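Local coordinates for probable sulfate-binding lipoprotein SubI (Mycobacterium tuberculosis, PDB 6DDN) that probably binds sulfate outside the cell membrane and hands it to a membrane transporter for uptake, at residues 140-154 with 225-238. Residues are numbered along the deposited sequence; the frame is centred on the assembly and turned at random.
With SO4 (sulfate ion), chain C.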
ATOM      1  N   SER A 140       2.867  -5.546  -0.408  1.00 36.49           N
ATOM      2  CA  SER A 140       2.575  -5.821  -1.809  1.00 46.56           C
ATOM      3  C   SER A 140       3.791  -5.429  -2.639  1.00 49.99           C
ATOM      4  O   SER A 140       4.883  -5.206  -2.106  1.00 53.65           O
ATOM      5  CB  SER A 140       1.314  -5.075  -2.259  1.00 46.83           C
ATOM      6  OG  SER A 140       0.854  -5.551  -3.511  1.00 46.84           O
ATOM      7  N   VAL A 141       3.601  -5.354  -3.955  1.00 47.02           N
ATOM      8  CA  VAL A 141       4.609  -4.839  -4.870  1.00 44.01           C
ATOM      9  C   VAL A 141       3.925  -3.897  -5.849  1.00 42.89           C
ATOM     10  O   VAL A 141       2.722  -4.004  -6.109  1.00 40.80           O
ATOM     11  CB  VAL A 141       5.346  -5.961  -5.635  1.00 38.28           C
ATOM     12  CG1 VAL A 141       6.194  -6.787  -4.689  1.00 36.78           C
ATOM     13  CG2 VAL A 141       4.347  -6.840  -6.372  1.00 36.65           C
ATOM     14  N   VAL A 142       4.703  -2.964  -6.391  1.00 43.03           N
ATOM     15  CA  VAL A 142       4.186  -2.075  -7.421  1.00 44.01           C
ATOM     16  C   VAL A 142       3.983  -2.864  -8.707  1.00 44.96           C
ATOM     17  O   VAL A 142       4.842  -3.659  -9.114  1.00 41.78           O
ATOM     18  CB  VAL A 142       5.143  -0.889  -7.628  1.00 44.31           C
ATOM     19  CG1 VAL A 142       4.639   0.007  -8.736  1.00 40.33           C
ATOM     20  CG2 VAL A 142       5.301  -0.108  -6.333  1.00 48.61           C
ATOM     21  N   THR A 143       2.839  -2.655  -9.354  1.00 46.26           N
ATOM     22  CA  THR A 143       2.503  -3.372 -10.573  1.00 44.99           C
ATOM     23  C   THR A 143       1.821  -2.427 -11.552  1.00 44.77           C
ATOM     24  O   THR A 143       1.325  -1.362 -11.177  1.00 43.62           O
ATOM     25  CB  THR A 143       1.598  -4.576 -10.284  1.00 46.50           C
ATOM     26  OG1 THR A 143       1.423  -5.347 -11.479  1.00 53.34           O
ATOM     27  CG2 THR A 143       0.242  -4.110  -9.783  1.00 43.26           C
ATOM     28  N   PHE A 144       1.815  -2.829 -12.823  1.00 47.23           N
ATOM     29  CA  PHE A 144       1.105  -2.105 -13.873  1.00 44.35           C
ATOM     30  C   PHE A 144      -0.286  -2.705 -14.013  1.00 48.98           C
ATOM     31  O   PHE A 144      -0.427  -3.843 -14.467  1.00 51.15           O
ATOM     32  CB  PHE A 144       1.833  -2.202 -15.212  1.00 38.57           C
ATOM     33  CG  PHE A 144       3.199  -1.583 -15.225  1.00 37.89           C
ATOM     34  CD1 PHE A 144       3.490  -0.478 -14.449  1.00 40.68           C
ATOM     35  CD2 PHE A 144       4.190  -2.101 -16.045  1.00 43.07           C
ATOM     36  CE1 PHE A 144       4.751   0.091 -14.479  1.00 47.83           C
ATOM     37  CE2 PHE A 144       5.452  -1.539 -16.078  1.00 48.12           C
ATOM     38  CZ  PHE A 144       5.733  -0.441 -15.294  1.00 50.08           C
ATOM     39  N   VAL A 145      -1.314  -1.954 -13.644  1.00 50.69           N
ATOM     40  CA  VAL A 145      -2.662  -2.351 -14.030  1.00 44.96           C
ATOM     41  C   VAL A 145      -2.863  -1.980 -15.488  1.00 42.73           C
ATOM     42  O   VAL A 145      -2.513  -0.876 -15.926  1.00 38.67           O
ATOM     43  CB  VAL A 145      -3.726  -1.707 -13.127  1.00 39.94           C
ATOM     44  CG1 VAL A 145      -5.110  -2.173 -13.551  1.00 37.88           C
ATOM     45  CG2 VAL A 145      -3.481  -2.081 -11.685  1.00 41.51           C
ATOM     46  N   VAL A 146      -3.421  -2.917 -16.250  1.00 46.78           N
ATOM     47  CA  VAL A 146      -3.445  -2.849 -17.701  1.00 49.38           C
ATOM     48  C   VAL A 146      -4.819  -3.306 -18.166  1.00 53.40           C
ATOM     49  O   VAL A 146      -5.535  -4.013 -17.457  1.00 60.56           O
ATOM     50  CB  VAL A 146      -2.323  -3.721 -18.311  1.00 56.78           C
ATOM     51  CG1 VAL A 146      -2.775  -5.165 -18.465  1.00 56.40           C
ATOM     52  CG2 VAL A 146      -1.852  -3.150 -19.619  1.00 63.20           C
ATOM     53  N   ARG A 147      -5.197  -2.879 -19.366  1.00 52.02           N
ATOM     54  CA  ARG A 147      -6.498  -3.292 -19.859  1.00 49.06           C
ATOM     55  C   ARG A 147      -6.434  -4.717 -20.397  1.00 47.13           C
ATOM     56  O   ARG A 147      -5.371  -5.220 -20.771  1.00 47.54           O
ATOM     57  CB  ARG A 147      -7.011  -2.310 -20.908  1.00 49.10           C
ATOM     58  CG  ARG A 147      -7.553  -1.073 -20.231  1.00 49.69           C
ATOM     59  CD  ARG A 147      -7.940   0.059 -21.158  1.00 49.88           C
ATOM     60  NE  ARG A 147      -7.936   1.330 -20.431  1.00 49.75           N
ATOM     61  CZ  ARG A 147      -8.713   1.618 -19.386  1.00 48.01           C
ATOM     62  NH1 ARG A 147      -9.599   0.742 -18.929  1.00 51.11           N
ATOM     63  NH2 ARG A 147      -8.614   2.802 -18.800  1.00 43.60           N
ATOM     64  N   ALA A 148      -7.592  -5.374 -20.399  1.00 49.34           N
ATOM     65  CA  ALA A 148      -7.672  -6.806 -20.669  1.00 51.47           C
ATOM     66  C   ALA A 148      -6.958  -7.168 -21.963  1.00 55.63           C
ATOM     67  O   ALA A 148      -7.257  -6.617 -23.027  1.00 57.23           O
ATOM     68  CB  ALA A 148      -9.137  -7.241 -20.727  1.00 52.97           C
ATOM     69  N   GLY A 149      -6.005  -8.093 -21.861  1.00 54.18           N
ATOM     70  CA  GLY A 149      -5.198  -8.505 -22.987  1.00 52.60           C
ATOM     71  C   GLY A 149      -3.939  -7.697 -23.203  1.00 50.99           C
ATOM     72  O   GLY A 149      -3.168  -8.023 -24.115  1.00 54.46           O
ATOM     73  N   ASN A 150      -3.697  -6.673 -22.387  1.00 50.01           N
ATOM     74  CA  ASN A 150      -2.587  -5.746 -22.573  1.00 49.11           C
ATOM     75  C   ASN A 150      -2.535  -5.253 -24.021  1.00 54.32           C
ATOM     76  O   ASN A 150      -1.562  -5.515 -24.735  1.00 52.44           O
ATOM     77  CB  ASN A 150      -1.264  -6.382 -22.170  1.00 48.82           C
ATOM     78  CG  ASN A 150      -0.191  -5.353 -21.848  1.00 51.98           C
ATOM     79  OD1 ASN A 150      -0.316  -4.178 -22.191  1.00 60.27           O
ATOM     80  ND2 ASN A 150       0.871  -5.796 -21.187  1.00 50.07           N
ATOM     81  N   PRO A 151      -3.572  -4.545 -24.480  1.00 60.55           N
ATOM     82  CA  PRO A 151      -3.647  -4.200 -25.910  1.00 58.71           C
ATOM     83  C   PRO A 151      -2.454  -3.409 -26.398  1.00 58.39           C
ATOM     84  O   PRO A 151      -2.058  -3.550 -27.562  1.00 62.66           O
ATOM     85  CB  PRO A 151      -4.943  -3.379 -26.007  1.00 58.18           C
ATOM     86  CG  PRO A 151      -5.701  -3.679 -24.743  1.00 55.85           C
ATOM     87  CD  PRO A 151      -4.663  -3.932 -23.704  1.00 55.57           C
ATOM     88  N   LYS A 152      -1.857  -2.591 -25.537  1.00 55.74           N
ATOM     89  CA  LYS A 152      -0.715  -1.770 -25.904  1.00 57.29           C
ATOM     90  C   LYS A 152       0.613  -2.402 -25.510  1.00 52.06           C
ATOM     91  O   LYS A 152       1.659  -1.765 -25.670  1.00 52.66           O
ATOM     92  CB  LYS A 152      -0.853  -0.382 -25.286  1.00 57.64           C
ATOM     93  CG  LYS A 152      -1.888   0.464 -25.996  1.00 59.87           C
ATOM     94  CD  LYS A 152      -2.381   1.602 -25.136  1.00 60.09           C
ATOM     95  CE  LYS A 152      -3.474   2.361 -25.856  1.00 60.10           C
ATOM     96  NZ  LYS A 152      -3.048   2.776 -27.223  1.00 61.98           N
ATOM     97  N   ASN A 153       0.592  -3.634 -25.001  1.00 44.49           N
ATOM     98  CA  ASN A 153       1.800  -4.420 -24.760  1.00 47.96           C
ATOM     99  C   ASN A 153       2.750  -3.692 -23.805  1.00 52.24           C
ATOM    100  O   ASN A 153       3.888  -3.359 -24.142  1.00 55.25           O
ATOM    101  CB  ASN A 153       2.491  -4.758 -26.087  1.00 51.06           C
ATOM    102  CG  ASN A 153       3.615  -5.757 -25.923  1.00 50.33           C
ATOM    103  OD1 ASN A 153       3.502  -6.715 -25.160  1.00 51.73           O
ATOM    104  ND2 ASN A 153       4.708  -5.538 -26.644  1.00 48.57           N
ATOM    105  N   ILE A 154       2.250  -3.440 -22.600  1.00 50.38           N
ATOM    106  CA  ILE A 154       3.033  -2.795 -21.553  1.00 50.35           C
ATOM    107  C   ILE A 154       3.693  -3.880 -20.713  1.00 55.13           C
ATOM    108  O   ILE A 154       3.005  -4.718 -20.118  1.00 58.99           O
ATOM    109  CB  ILE A 154       2.157  -1.879 -20.686  1.00 47.66           C
ATOM    110  CG1 ILE A 154       1.281  -0.986 -21.567  1.00 50.67           C
ATOM    111  CG2 ILE A 154       3.017  -1.041 -19.760  1.00 46.83           C
ATOM    112  CD1 ILE A 154       2.059   0.061 -22.337  1.00 54.11           C
ATOM    113  N   PHE A 225      -9.514   4.907 -13.738  1.00 47.05           N
ATOM    114  CA  PHE A 225      -8.929   4.035 -14.749  1.00 48.55           C
ATOM    115  C   PHE A 225      -9.955   3.033 -15.263  1.00 49.14           C
ATOM    116  O   PHE A 225      -9.999   2.742 -16.464  1.00 49.17           O
ATOM    117  CB  PHE A 225      -7.704   3.312 -14.189  1.00 45.97           C
ATOM    118  CG  PHE A 225      -7.050   2.385 -15.175  1.00 42.38           C
ATOM    119  CD1 PHE A 225      -6.114   2.864 -16.078  1.00 44.25           C
ATOM    120  CD2 PHE A 225      -7.376   1.038 -15.203  1.00 38.70           C
ATOM    121  CE1 PHE A 225      -5.516   2.016 -16.989  1.00 46.85           C
ATOM    122  CE2 PHE A 225      -6.783   0.186 -16.112  1.00 37.70           C
ATOM    123  CZ  PHE A 225      -5.853   0.675 -17.006  1.00 49.90           C
ATOM    124  N   VAL A 226     -10.784   2.495 -14.366  1.00 49.04           N
ATOM    125  CA  VAL A 226     -11.816   1.547 -14.774  1.00 48.44           C
ATOM    126  C   VAL A 226     -12.811   2.218 -15.713  1.00 50.60           C
ATOM    127  O   VAL A 226     -13.234   1.628 -16.715  1.00 51.09           O
ATOM    128  CB  VAL A 226     -12.511   0.951 -13.534  1.00 48.55           C
ATOM    129  CG1 VAL A 226     -13.938   0.541 -13.859  1.00 48.09           C
ATOM    130  CG2 VAL A 226     -11.720  -0.239 -13.005  1.00 47.81           C
ATOM    131  N   GLN A 227     -13.185   3.465 -15.417  1.00 50.52           N
ATOM    132  CA  GLN A 227     -14.113   4.177 -16.287  1.00 55.05           C
ATOM    133  C   GLN A 227     -13.523   4.487 -17.657  1.00 57.72           C
ATOM    134  O   GLN A 227     -14.284   4.791 -18.578  1.00 63.54           O
ATOM    135  CB  GLN A 227     -14.590   5.472 -15.624  1.00 63.25           C
ATOM    136  CG  GLN A 227     -15.830   5.298 -14.753  1.00 72.76           C
ATOM    137  CD  GLN A 227     -17.131   5.397 -15.543  1.00 84.99           C
ATOM    138  OE1 GLN A 227     -17.876   6.367 -15.407  1.00 98.68           O
ATOM    139  NE2 GLN A 227     -17.417   4.382 -16.359  1.00 80.53           N
ATOM    140  N   GLY A 228     -12.205   4.411 -17.823  1.00 50.79           N
ATOM    141  CA  GLY A 228     -11.630   4.476 -19.153  1.00 51.48           C
ATOM    142  C   GLY A 228     -10.515   5.482 -19.354  1.00 65.29           C
ATOM    143  O   GLY A 228     -10.071   5.692 -20.487  1.00 69.97           O
ATOM    144  N   SER A 229     -10.044   6.106 -18.279  1.00 53.00           N
ATOM    145  CA  SER A 229      -8.989   7.106 -18.377  1.00 54.89           C
ATOM    146  C   SER A 229      -7.624   6.451 -18.203  1.00 54.38           C
ATOM    147  O   SER A 229      -7.397   5.720 -17.233  1.00 49.91           O
ATOM    148  CB  SER A 229      -9.188   8.203 -17.331  1.00 57.62           C
ATOM    149  OG  SER A 229     -10.441   8.842 -17.498  1.00 65.24           O
ATOM    150  N   GLY A 230      -6.721   6.713 -19.143  1.00 52.86           N
ATOM    151  CA  GLY A 230      -5.358   6.234 -19.059  1.00 52.51           C
ATOM    152  C   GLY A 230      -5.178   4.838 -19.633  1.00 48.65           C
ATOM    153  O   GLY A 230      -6.102   4.030 -19.701  1.00 46.53           O
ATOM    154  N   ASP A 231      -3.941   4.556 -20.043  1.00 51.36           N
ATOM    155  CA  ASP A 231      -3.582   3.273 -20.635  1.00 48.68           C
ATOM    156  C   ASP A 231      -2.957   2.302 -19.646  1.00 47.66           C
ATOM    157  O   ASP A 231      -3.062   1.087 -19.838  1.00 53.74           O
ATOM    158  CB  ASP A 231      -2.616   3.484 -21.804  1.00 49.30           C
ATOM    159  CG  ASP A 231      -3.129   4.498 -22.801  1.00 56.79           C
ATOM    160  OD1 ASP A 231      -2.465   5.540 -22.991  1.00 60.72           O
ATOM    161  OD2 ASP A 231      -4.205   4.256 -23.385  1.00 59.46           O
ATOM    162  N   VAL A 232      -2.309   2.801 -18.599  1.00 60.16           N
ATOM    163  CA  VAL A 232      -1.702   1.956 -17.578  1.00 56.53           C
ATOM    164  C   VAL A 232      -1.843   2.657 -16.235  1.00 60.29           C
ATOM    165  O   VAL A 232      -1.563   3.855 -16.120  1.00 70.30           O
ATOM    166  CB  VAL A 232      -0.223   1.650 -17.888  1.00 56.25           C
ATOM    167  CG1 VAL A 232       0.515   2.923 -18.269  1.00 61.44           C
ATOM    168  CG2 VAL A 232       0.446   0.965 -16.703  1.00 50.49           C
ATOM    169  N   LEU A 233      -2.296   1.918 -15.230  1.00 56.30           N
ATOM    170  CA  LEU A 233      -2.462   2.432 -13.878  1.00 60.39           C
ATOM    171  C   LEU A 233      -1.429   1.771 -12.976  1.00 56.74           C
ATOM    172  O   LEU A 233      -1.442   0.547 -12.803  1.00 50.13           O
ATOM    173  CB  LEU A 233      -3.878   2.164 -13.363  1.00 62.12           C
ATOM    174  CG  LEU A 233      -4.058   2.089 -11.845  1.00 60.44           C
ATOM    175  CD1 LEU A 233      -4.028   3.479 -11.233  1.00 61.13           C
ATOM    176  CD2 LEU A 233      -5.345   1.365 -11.484  1.00 55.07           C
ATOM    177  N   ILE A 234      -0.530   2.574 -12.417  1.00 59.34           N
ATOM    178  CA  ILE A 234       0.414   2.075 -11.425  1.00 55.12           C
ATOM    179  C   ILE A 234      -0.322   1.919 -10.103  1.00 57.79           C
ATOM    180  O   ILE A 234      -0.958   2.861  -9.619  1.00 64.16           O
ATOM    181  CB  ILE A 234       1.618   3.018 -11.287  1.00 58.97           C
ATOM    182  CG1 ILE A 234       1.998   3.611 -12.643  1.00 60.46           C
ATOM    183  CG2 ILE A 234       2.800   2.278 -10.703  1.00 57.65           C
ATOM    184  CD1 ILE A 234       3.277   4.423 -12.609  1.00 64.42           C
ATOM    185  N   SER A 235      -0.248   0.726  -9.517  1.00 54.70           N
ATOM    186  CA  SER A 235      -1.095   0.406  -8.376  1.00 52.20           C
ATOM    187  C   SER A 235      -0.457  -0.718  -7.574  1.00 50.24           C
ATOM    188  O   SER A 235       0.551  -1.303  -7.976  1.00 53.41           O
ATOM    189  CB  SER A 235      -2.501   0.015  -8.837  1.00 50.59           C
ATOM    190  OG  SER A 235      -3.357  -0.214  -7.733  1.00 51.74           O
ATOM    191  N   TYR A 236      -1.060  -1.005  -6.423  1.00 50.91           N
ATOM    192  CA  TYR A 236      -0.667  -2.170  -5.646  1.00 49.52           C
ATOM    193  C   TYR A 236      -1.041  -3.446  -6.391  1.00 45.33           C
ATOM    194  O   TYR A 236      -2.017  -3.490  -7.143  1.00 43.91           O
ATOM    195  CB  TYR A 236      -1.348  -2.189  -4.274  1.00 51.66           C
ATOM    196  CG  TYR A 236      -1.306  -0.907  -3.470  1.00 56.32           C
ATOM    197  CD1 TYR A 236      -2.170   0.143  -3.750  1.00 58.05           C
ATOM    198  CD2 TYR A 236      -0.434  -0.768  -2.400  1.00 60.20           C
ATOM    199  CE1 TYR A 236      -2.144   1.306  -3.004  1.00 62.77           C
ATOM    200  CE2 TYR A 236      -0.401   0.391  -1.648  1.00 67.53           C
ATOM    201  CZ  TYR A 236      -1.260   1.424  -1.956  1.00 65.95           C
ATOM    202  OH  TYR A 236      -1.232   2.579  -1.209  1.00 71.22           O
ATOM    203  N   GLU A 237      -0.256  -4.497  -6.162  1.00 48.33           N
ATOM    204  CA  GLU A 237      -0.629  -5.810  -6.675  1.00 47.66           C
ATOM    205  C   GLU A 237      -1.921  -6.304  -6.036  1.00 46.99           C
ATOM    206  O   GLU A 237      -2.714  -6.991  -6.689  1.00 47.16           O
ATOM    207  CB  GLU A 237       0.508  -6.803  -6.432  1.00 54.69           C
ATOM    208  CG  GLU A 237       0.329  -8.155  -7.090  1.00 53.06           C
ATOM    209  CD  GLU A 237       1.238  -9.207  -6.484  1.00 56.46           C
ATOM    210  OE1 GLU A 237       1.453  -9.171  -5.253  1.00 56.85           O
ATOM    211  OE2 GLU A 237       1.741 -10.067  -7.238  1.00 57.67           O
ATOM    212  N   ASN A 238      -2.155  -5.961  -4.768  1.00 46.55           N
ATOM    213  CA  ASN A 238      -3.407  -6.350  -4.129  1.00 46.70           C
ATOM    214  C   ASN A 238      -4.590  -5.626  -4.756  1.00 45.03           C
ATOM    215  O   ASN A 238      -5.676  -6.201  -4.890  1.00 45.42           O
ATOM    216  CB  ASN A 238      -3.344  -6.081  -2.626  1.00 48.18           C
ATOM    217  CG  ASN A 238      -2.893  -4.669  -2.299  1.00 50.27           C
ATOM    218  OD1 ASN A 238      -1.737  -4.443  -1.946  1.00 52.04           O
ATOM    219  ND2 ASN A 238      -3.812  -3.715  -2.393  1.00 51.49           N
TER
HETATM  220  S   SO4 C 401      -3.488   5.269  -0.791  1.00 49.61           S
HETATM  221  O1  SO4 C 401      -4.328   5.484   0.383  1.00 48.23           O
HETATM  222  O2  SO4 C 401      -3.679   3.905  -1.276  1.00 48.53           O
HETATM  223  O3  SO4 C 401      -3.853   6.211  -1.844  1.00 48.17           O
HETATM  224  O4  SO4 C 401      -2.089   5.472  -0.428  1.00 48.78           O
HETATM  225  O   HOH W   1       0.031  -8.132  -3.066  1.00 37.21           O
HETATM  226  O   HOH W   2      -3.853  -1.198 -21.199  1.00 53.37           O
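Val-145 and Leu-233 form a hydrogen-bonded pair where strands 140-147 and 232-236 run antiparallel, in the mixed sheet of a periplasmic solute-binding protein fold. Val-145 N bonds Leu-233 O, and Leu-233 N returns to Val-145 O at 2.9 Å. Thr-143 and Ser-235 make the next such pair. The buried part is tightly packed. With its CG1 anti to the backbone N (chi1 -179°), Val-145 sets that methyl 3.9 Å from Phe-225 CE2. Its CB lies alongside Leu-233 CD2. On the other face of the sheet, Val-142 CG1 meets Ile-234 CG2 at 3.5 Å, and the CB of Phe-144 sits beside Val-232 CG2.

Strand 232-236 runs straight into helix 237-245, with Tyr-236 at the N-cap position. Tyr-236 OH donates to O2 of a bound sulfate at 2.8 Å and also bonds Ser-110. Ser-175 and Ser-177 are among the other residues that hold this ion.

The far end is looser and faces solvent. Lys-152 passes its CE 3.2 Å from Asp-231 OD2, but the charged ends make no salt bridge. The other oxygen, Asp-231 OD1, accepts from Glu-166 N.

Arg-147 closes the strand at its partly exposed end. Its guanidinium stacks flat on one face of Phe-225, with the planes 11° apart, and Leu-233 CB touches the opposite face near its rim. Arg-147 NH2 joins two backbone carbonyls: Phe-225 O at 2.7 Å, on a lone pair, and Gly-230 O at 2.9 Å.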